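Local structure of alanine racemase (Oenococcus oeni PSU-1, 3HUR) at residues A[83-88]-A[102-107]; A[170-175]-A[237-242]. The protein belongs to the alanine racemase family, pairing an N-terminal alpha/beta-barrel domain with a C-terminal domain rich in beta strands. All blocks are in the same frame, centred on the assembly; numbering follows the deposited sequence.

Overall arrangement
Contact 1 (83-88 with 102-107) comes first along the chain and closes before contact 2 (170-175 with 237-242) opens. Their centres lie 31 Å apart and their nearest atoms about 15 Å apart, so the two do not touch. Contact 1 pairs neighbouring strands of the parallel sheet of the N-terminal barrel domain, and most of its touching residues are buried. Contact 2 lies at the surface: it joins the loop before helix 174-191 to the loop between strands 222-223 and 251-263, and no other subunit reaches its segments. One contact thus belongs to the sheet of the barrel, the other to loops leading into helix 174-191 and towards strand 251-263 of the mixed sheet.

Contact 1: A[83-88]-A[102-107]; sequences PIWVLG and DIVITI
Ile84 pairs with Ile103 and Trp85 with Val104 as strands 84-86 and 103-107 run parallel, their axes 4.4 Å apart at closest and 32° from each other in direction. Val104 N donates to Ile84 O at 2.6 Å, and Val86 N to Val104 O at 3.1 Å. Beyond this ladder the strands diverge, and a water bridges the gap, donating to Val86 O and accepting from Thr106 N.

On the face that carries Trp85 and Val104, CG of Trp85 is anti to its backbone N (chi1 171°), and Val104 CG1 lies over the five-membered ring, 3.9 Å from its centroid and 15° off the normal, a CH-pi contact. Leu87 CD2 covers the opposite face towards the rim, holding the indole between two aliphatic groups. Trp85 NE1 points along the ring plane to Thr106 OG1, a weak hydrogen bond of 3.4 Å; OG1 is also hydrogen-bonded to Tyr163 OH, and the Tyr163 ring meets Trp85 edge-to-face. On the Ile84 and Ile103 face, the branch methyls Val86 CG2 and Ile103 CG2 meet at 3.5 Å, with Ala72 of helix 69-77 touching both side chains. At the start of the pair, Asp102 OD2 approaches Pro83 CB; the positive phi of Asp102 belongs to the Schellman motif that ends helix 95-100.

This is the beta-alpha-beta unit of strand 84-86, helix 95-100 and strand 103-107 in the barrel sheet. Chemically, two direct backbone bonds and one water bridge join the facing sides of the two strands, while the indole has apolar cover from Val104 CG1 and Leu87 CD2 on opposite faces, with its N-H adding a weak bond to a hydroxyl that Tyr163 also engages.

Contact 2: A[170-175]-A[237-242]; sequences DEAGEK and GELKMP
Glu238 starts with CG anti to its carbonyl carbon (chi1 -59°) and continues extended through CD (chi2 -160°), carrying its carboxylate to Ala172; Leu239 likewise has CG anti to its carbonyl carbon, which starts its side chain towards 170-172. The resulting hydrogen bond runs from Ala172 N to Glu238 OE2 over 3.0 Å, with an angle of 163° at the hydrogen, so it is nearly straight. The same oxygen lies 3.6 Å from Glu171 CA.

Beside this polar link, Leu239 CD2 touches Ala172 CB at 3.5 Å, while its other methyl, CD1, is 4.0 Å from Glu171 O. The carboxylates of Glu171 and Glu238 do not touch: OE1 of Glu171 stays 5.7 Å from OE2 of Glu238; any repulsion is probably weak at this exposed site, and the N-H bonded to OE2 would favour the charged form of Glu238.

Leu239 N is held by Ser235 OG, and Asp170 packs on Ala207 of helix 206-211. The geometry is that of a surface loop-to-loop contact, in which a glutamate accepts a main-chain N-H just before helix 174-191 and a leucine packs alongside, on the periphery of this alanine racemase-type fold.

Contact 1: A[83-88]-A[102-107]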
ATOM      1  N   PRO A  83       8.404 -34.155 -23.726  1.00 35.74           N
ATOM      2  CA  PRO A  83       7.827 -34.720 -22.487  1.00 34.78           C
ATOM      3  C   PRO A  83       7.690 -33.639 -21.396  1.00 33.87           C
ATOM      4  O   PRO A  83       8.485 -32.717 -21.322  1.00 32.93           O
ATOM      5  CB  PRO A  83       8.814 -35.809 -22.070  1.00 34.93           C
ATOM      6  CG  PRO A  83      10.070 -35.603 -22.961  1.00 35.53           C
ATOM      7  CD  PRO A  83       9.718 -34.714 -24.102  1.00 34.97           C
ATOM      8  N   ILE A  84       6.679 -33.798 -20.550  1.00 33.36           N
ATOM      9  CA  ILE A  84       6.341 -32.843 -19.527  1.00 32.35           C
ATOM     10  C   ILE A  84       6.194 -33.562 -18.237  1.00 32.34           C
ATOM     11  O   ILE A  84       5.642 -34.653 -18.181  1.00 32.97           O
ATOM     12  CB  ILE A  84       4.986 -32.140 -19.812  1.00 32.28           C
ATOM     13  CG1 ILE A  84       5.126 -31.190 -21.000  1.00 31.17           C
ATOM     14  CG2 ILE A  84       4.540 -31.357 -18.595  1.00 30.09           C
ATOM     15  CD1 ILE A  84       3.933 -31.118 -21.875  1.00 30.77           C
ATOM     16  N   TRP A  85       6.649 -32.913 -17.186  1.00 31.99           N
ATOM     17  CA  TRP A  85       6.737 -33.536 -15.890  1.00 32.25           C
ATOM     18  C   TRP A  85       6.063 -32.580 -14.945  1.00 32.79           C
ATOM     19  O   TRP A  85       6.459 -31.436 -14.827  1.00 32.53           O
ATOM     20  CB  TRP A  85       8.230 -33.715 -15.581  1.00 32.18           C
ATOM     21  CG  TRP A  85       8.636 -34.149 -14.219  1.00 31.58           C
ATOM     22  CD1 TRP A  85       7.835 -34.509 -13.164  1.00 32.66           C
ATOM     23  CD2 TRP A  85       9.985 -34.325 -13.778  1.00 29.05           C
ATOM     24  NE1 TRP A  85       8.622 -34.848 -12.083  1.00 32.37           N
ATOM     25  CE2 TRP A  85       9.943 -34.751 -12.455  1.00 28.98           C
ATOM     26  CE3 TRP A  85      11.228 -34.121 -14.381  1.00 29.05           C
ATOM     27  CZ2 TRP A  85      11.087 -34.987 -11.722  1.00 30.04           C
ATOM     28  CZ3 TRP A  85      12.361 -34.352 -13.650  1.00 29.88           C
ATOM     29  CH2 TRP A  85      12.284 -34.786 -12.335  1.00 29.65           C
ATOM     30  N   VAL A  86       5.022 -33.057 -14.294  1.00 34.01           N
ATOM     31  CA  VAL A  86       4.260 -32.273 -13.358  1.00 35.21           C
ATOM     32  C   VAL A  86       4.712 -32.605 -11.945  1.00 36.51           C
ATOM     33  O   VAL A  86       4.842 -33.763 -11.597  1.00 37.17           O
ATOM     34  CB  VAL A  86       2.760 -32.550 -13.570  1.00 35.57           C
ATOM     35  CG1 VAL A  86       1.885 -31.749 -12.550  1.00 34.67           C
ATOM     36  CG2 VAL A  86       2.416 -32.194 -14.997  1.00 33.65           C
ATOM     37  N   LEU A  87       4.923 -31.589 -11.110  1.00 38.52           N
ATOM     38  CA  LEU A  87       5.774 -31.779  -9.941  1.00 39.72           C
ATOM     39  C   LEU A  87       5.145 -32.365  -8.687  1.00 40.97           C
ATOM     40  O   LEU A  87       5.874 -33.081  -7.911  1.00 42.91           O
ATOM     41  CB  LEU A  87       6.547 -30.511  -9.585  1.00 39.66           C
ATOM     42  CG  LEU A  87       7.833 -30.349 -10.388  1.00 40.53           C
ATOM     43  CD1 LEU A  87       8.593 -29.121  -9.906  1.00 41.60           C
ATOM     44  CD2 LEU A  87       8.706 -31.586 -10.263  1.00 41.15           C
ATOM     45  N   GLY A  88       3.864 -32.098  -8.450  1.00 40.32           N
ATOM     46  CA  GLY A  88       3.267 -32.510  -7.178  1.00 39.39           C
ATOM     47  C   GLY A  88       1.989 -33.272  -7.386  1.00 39.82           C
ATOM     48  O   GLY A  88       1.095 -33.247  -6.539  1.00 41.22           O
ATOM     49  N   ASP A 102       1.535 -38.308 -22.005  1.00 38.26           N
ATOM     50  CA  ASP A 102       2.990 -38.445 -21.874  1.00 38.07           C
ATOM     51  C   ASP A 102       3.539 -37.480 -20.829  1.00 37.24           C
ATOM     52  O   ASP A 102       4.416 -36.634 -21.125  1.00 36.56           O
ATOM     53  CB  ASP A 102       3.673 -38.166 -23.207  1.00 38.59           C
ATOM     54  CG  ASP A 102       5.178 -38.404 -23.144  1.00 43.87           C
ATOM     55  OD1 ASP A 102       5.568 -39.324 -22.363  1.00 49.25           O
ATOM     56  OD2 ASP A 102       5.975 -37.703 -23.862  1.00 47.54           O
ATOM     57  N   ILE A 103       2.984 -37.575 -19.627  1.00 35.56           N
ATOM     58  CA  ILE A 103       3.385 -36.732 -18.537  1.00 35.35           C
ATOM     59  C   ILE A 103       4.138 -37.545 -17.516  1.00 35.33           C
ATOM     60  O   ILE A 103       3.633 -38.571 -17.041  1.00 34.04           O
ATOM     61  CB  ILE A 103       2.154 -36.096 -17.833  1.00 36.11           C
ATOM     62  CG1 ILE A 103       1.399 -35.192 -18.817  1.00 35.70           C
ATOM     63  CG2 ILE A 103       2.580 -35.345 -16.569  1.00 34.07           C
ATOM     64  CD1 ILE A 103       0.210 -34.504 -18.200  1.00 38.23           C
ATOM     65  N   VAL A 104       5.337 -37.078 -17.177  1.00 34.82           N
ATOM     66  CA  VAL A 104       6.125 -37.699 -16.146  1.00 34.60           C
ATOM     67  C   VAL A 104       5.595 -37.283 -14.801  1.00 34.76           C
ATOM     68  O   VAL A 104       5.286 -36.135 -14.607  1.00 35.99           O
ATOM     69  CB  VAL A 104       7.591 -37.241 -16.221  1.00 34.71           C
ATOM     70  CG1 VAL A 104       8.399 -37.817 -15.044  1.00 34.30           C
ATOM     71  CG2 VAL A 104       8.201 -37.604 -17.553  1.00 33.70           C
ATOM     72  N   ILE A 105       5.537 -38.199 -13.844  1.00 35.23           N
ATOM     73  CA  ILE A 105       5.143 -37.865 -12.474  1.00 34.89           C
ATOM     74  C   ILE A 105       6.220 -38.307 -11.468  1.00 35.74           C
ATOM     75  O   ILE A 105       7.089 -39.114 -11.790  1.00 35.14           O
ATOM     76  CB  ILE A 105       3.763 -38.433 -12.100  1.00 35.14           C
ATOM     77  CG1 ILE A 105       3.774 -39.959 -11.969  1.00 35.12           C
ATOM     78  CG2 ILE A 105       2.688 -37.994 -13.137  1.00 34.88           C
ATOM     79  CD1 ILE A 105       2.440 -40.498 -11.505  1.00 33.04           C
ATOM     80  N   THR A 106       6.179 -37.708 -10.277  1.00 36.26           N
ATOM     81  CA  THR A 106       7.114 -37.985  -9.210  1.00 36.85           C
ATOM     82  C   THR A 106       6.600 -39.164  -8.374  1.00 37.15           C
ATOM     83  O   THR A 106       5.404 -39.298  -8.148  1.00 36.32           O
ATOM     84  CB  THR A 106       7.353 -36.752  -8.304  1.00 36.65           C
ATOM     85  OG1 THR A 106       8.417 -35.948  -8.824  1.00 37.72           O
ATOM     86  CG2 THR A 106       7.749 -37.165  -6.932  1.00 37.52           C
ATOM     87  N   ILE A 107       7.519 -40.036  -7.964  1.00 37.79           N
ATOM     88  CA  ILE A 107       7.186 -41.083  -7.045  1.00 39.06           C
ATOM     89  C   ILE A 107       7.411 -40.499  -5.664  1.00 39.60           C
ATOM     90  O   ILE A 107       8.528 -40.094  -5.332  1.00 39.71           O
ATOM     91  CB  ILE A 107       8.064 -42.326  -7.190  1.00 39.50           C
ATOM     92  CG1 ILE A 107       8.005 -42.871  -8.612  1.00 40.28           C
ATOM     93  CG2 ILE A 107       7.567 -43.367  -6.209  1.00 38.83           C
ATOM     94  CD1 ILE A 107       8.778 -44.164  -8.825  1.00 40.15           C
TER
HETATM   95  O   HOH W   1       4.134 -35.535  -9.833  1.00 25.94           O

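Contact 2: A[170-175]-A[237-242]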
ATOM      1  N   ASP A 170      21.890 -21.326  -3.560  1.00 58.69           N
ATOM      2  CA  ASP A 170      21.630 -19.882  -3.802  1.00 60.56           C
ATOM      3  C   ASP A 170      21.849 -18.967  -2.589  1.00 62.19           C
ATOM      4  O   ASP A 170      21.637 -17.742  -2.684  1.00 62.74           O
ATOM      5  CB  ASP A 170      20.197 -19.655  -4.316  1.00 60.69           C
ATOM      6  CG  ASP A 170      19.104 -19.920  -3.241  1.00 62.15           C
ATOM      7  OD1 ASP A 170      19.405 -20.453  -2.145  1.00 63.21           O
ATOM      8  OD2 ASP A 170      17.916 -19.608  -3.514  1.00 63.45           O
ATOM      9  N   GLU A 171      22.232 -19.564  -1.454  1.00 63.63           N
ATOM     10  CA  GLU A 171      22.624 -18.822  -0.258  1.00 64.62           C
ATOM     11  C   GLU A 171      24.153 -18.737  -0.184  1.00 65.31           C
ATOM     12  O   GLU A 171      24.864 -19.573  -0.745  1.00 65.83           O
ATOM     13  CB  GLU A 171      22.039 -19.485   0.990  1.00 64.73           C
ATOM     14  CG  GLU A 171      20.524 -19.363   1.081  1.00 66.56           C
ATOM     15  CD  GLU A 171      19.914 -20.178   2.224  1.00 69.82           C
ATOM     16  OE1 GLU A 171      20.631 -20.431   3.223  1.00 73.10           O
ATOM     17  OE2 GLU A 171      18.717 -20.563   2.128  1.00 69.89           O
ATOM     18  N   ALA A 172      24.645 -17.702   0.497  1.00 66.28           N
ATOM     19  CA  ALA A 172      26.094 -17.470   0.733  1.00 66.40           C
ATOM     20  C   ALA A 172      26.498 -17.830   2.166  1.00 66.48           C
ATOM     21  O   ALA A 172      25.676 -17.736   3.092  1.00 66.11           O
ATOM     22  CB  ALA A 172      26.431 -15.992   0.476  1.00 66.45           C
ATOM     23  N   GLY A 173      27.757 -18.242   2.353  1.00 66.78           N
ATOM     24  CA  GLY A 173      28.311 -18.399   3.713  1.00 66.89           C
ATOM     25  C   GLY A 173      28.920 -19.755   4.070  1.00 66.85           C
ATOM     26  O   GLY A 173      29.286 -20.550   3.200  1.00 67.50           O
ATOM     27  N   GLU A 174      29.037 -19.995   5.372  1.00 66.17           N
ATOM     28  CA  GLU A 174      29.725 -21.157   5.905  1.00 65.81           C
ATOM     29  C   GLU A 174      28.696 -22.189   6.382  1.00 64.39           C
ATOM     30  O   GLU A 174      28.859 -23.396   6.138  1.00 64.14           O
ATOM     31  CB  GLU A 174      30.659 -20.725   7.070  1.00 66.45           C
ATOM     32  CG  GLU A 174      32.089 -21.342   7.060  1.00 68.86           C
ATOM     33  CD  GLU A 174      33.000 -20.827   5.912  1.00 72.46           C
ATOM     34  OE1 GLU A 174      32.651 -19.826   5.233  1.00 74.12           O
ATOM     35  OE2 GLU A 174      34.080 -21.433   5.690  1.00 74.86           O
ATOM     36  N   LYS A 175      27.651 -21.717   7.068  1.00 62.88           N
ATOM     37  CA  LYS A 175      26.597 -22.614   7.565  1.00 61.87           C
ATOM     38  C   LYS A 175      25.882 -23.256   6.355  1.00 60.62           C
ATOM     39  O   LYS A 175      25.325 -24.361   6.449  1.00 60.42           O
ATOM     40  CB  LYS A 175      25.623 -21.874   8.505  1.00 61.56           C
ATOM     41  N   GLY A 237      20.621 -10.928  -4.364  1.00 53.09           N
ATOM     42  CA  GLY A 237      21.668 -10.075  -3.793  1.00 54.13           C
ATOM     43  C   GLY A 237      22.913 -10.790  -3.260  1.00 54.75           C
ATOM     44  O   GLY A 237      24.040 -10.327  -3.494  1.00 55.40           O
ATOM     45  N   GLU A 238      22.716 -11.937  -2.598  1.00 54.50           N
ATOM     46  CA  GLU A 238      23.788 -12.656  -1.893  1.00 54.13           C
ATOM     47  C   GLU A 238      25.062 -12.973  -2.685  1.00 53.65           C
ATOM     48  O   GLU A 238      26.146 -12.699  -2.199  1.00 53.80           O
ATOM     49  CB  GLU A 238      23.223 -13.904  -1.210  1.00 54.26           C
ATOM     50  CG  GLU A 238      22.106 -13.533  -0.208  1.00 55.80           C
ATOM     51  CD  GLU A 238      21.809 -14.592   0.846  1.00 59.28           C
ATOM     52  OE1 GLU A 238      20.723 -14.491   1.464  1.00 60.20           O
ATOM     53  OE2 GLU A 238      22.641 -15.514   1.076  1.00 61.67           O
ATOM     54  N   LEU A 239      24.954 -13.506  -3.897  1.00 53.25           N
ATOM     55  CA  LEU A 239      26.134 -13.902  -4.676  1.00 52.90           C
ATOM     56  C   LEU A 239      26.194 -13.144  -5.972  1.00 53.06           C
ATOM     57  O   LEU A 239      25.168 -12.691  -6.452  1.00 54.31           O
ATOM     58  CB  LEU A 239      26.097 -15.400  -4.994  1.00 52.92           C
ATOM     59  CG  LEU A 239      25.898 -16.332  -3.798  1.00 52.79           C
ATOM     60  CD1 LEU A 239      25.534 -17.737  -4.248  1.00 52.24           C
ATOM     61  CD2 LEU A 239      27.144 -16.312  -2.917  1.00 52.62           C
ATOM     62  N   LYS A 240      27.381 -13.033  -6.561  1.00 52.86           N
ATOM     63  CA  LYS A 240      27.564 -12.295  -7.801  1.00 53.09           C
ATOM     64  C   LYS A 240      27.585 -13.283  -8.946  1.00 53.33           C
ATOM     65  O   LYS A 240      28.166 -14.352  -8.826  1.00 53.93           O
ATOM     66  CB  LYS A 240      28.879 -11.499  -7.779  1.00 53.03           C
ATOM     67  N   MET A 241      26.973 -12.938 -10.073  1.00 53.01           N
ATOM     68  CA  MET A 241      26.928 -13.877 -11.195  1.00 52.44           C
ATOM     69  C   MET A 241      28.360 -14.114 -11.708  1.00 53.71           C
ATOM     70  O   MET A 241      29.178 -13.211 -11.697  1.00 54.24           O
ATOM     71  CB  MET A 241      25.945 -13.389 -12.299  1.00 51.16           C
ATOM     72  CG  MET A 241      24.466 -13.451 -11.850  1.00 46.21           C
ATOM     73  SD  MET A 241      23.753 -15.117 -11.735  1.00 35.43           S
ATOM     74  CE  MET A 241      23.995 -15.457 -13.464  1.00 33.63           C
ATOM     75  N   PRO A 242      28.691 -15.348 -12.094  1.00 54.84           N
ATOM     76  CA  PRO A 242      30.015 -15.494 -12.654  1.00 55.59           C
ATOM     77  C   PRO A 242      30.202 -14.659 -13.908  1.00 56.60           C
ATOM     78  O   PRO A 242      29.398 -14.776 -14.830  1.00 57.21           O
ATOM     79  CB  PRO A 242      30.096 -16.990 -12.983  1.00 55.64           C
ATOM     80  CG  PRO A 242      28.911 -17.621 -12.337  1.00 54.88           C
ATOM     81  CD  PRO A 242      28.201 -16.614 -11.546  1.00 54.80           C
TER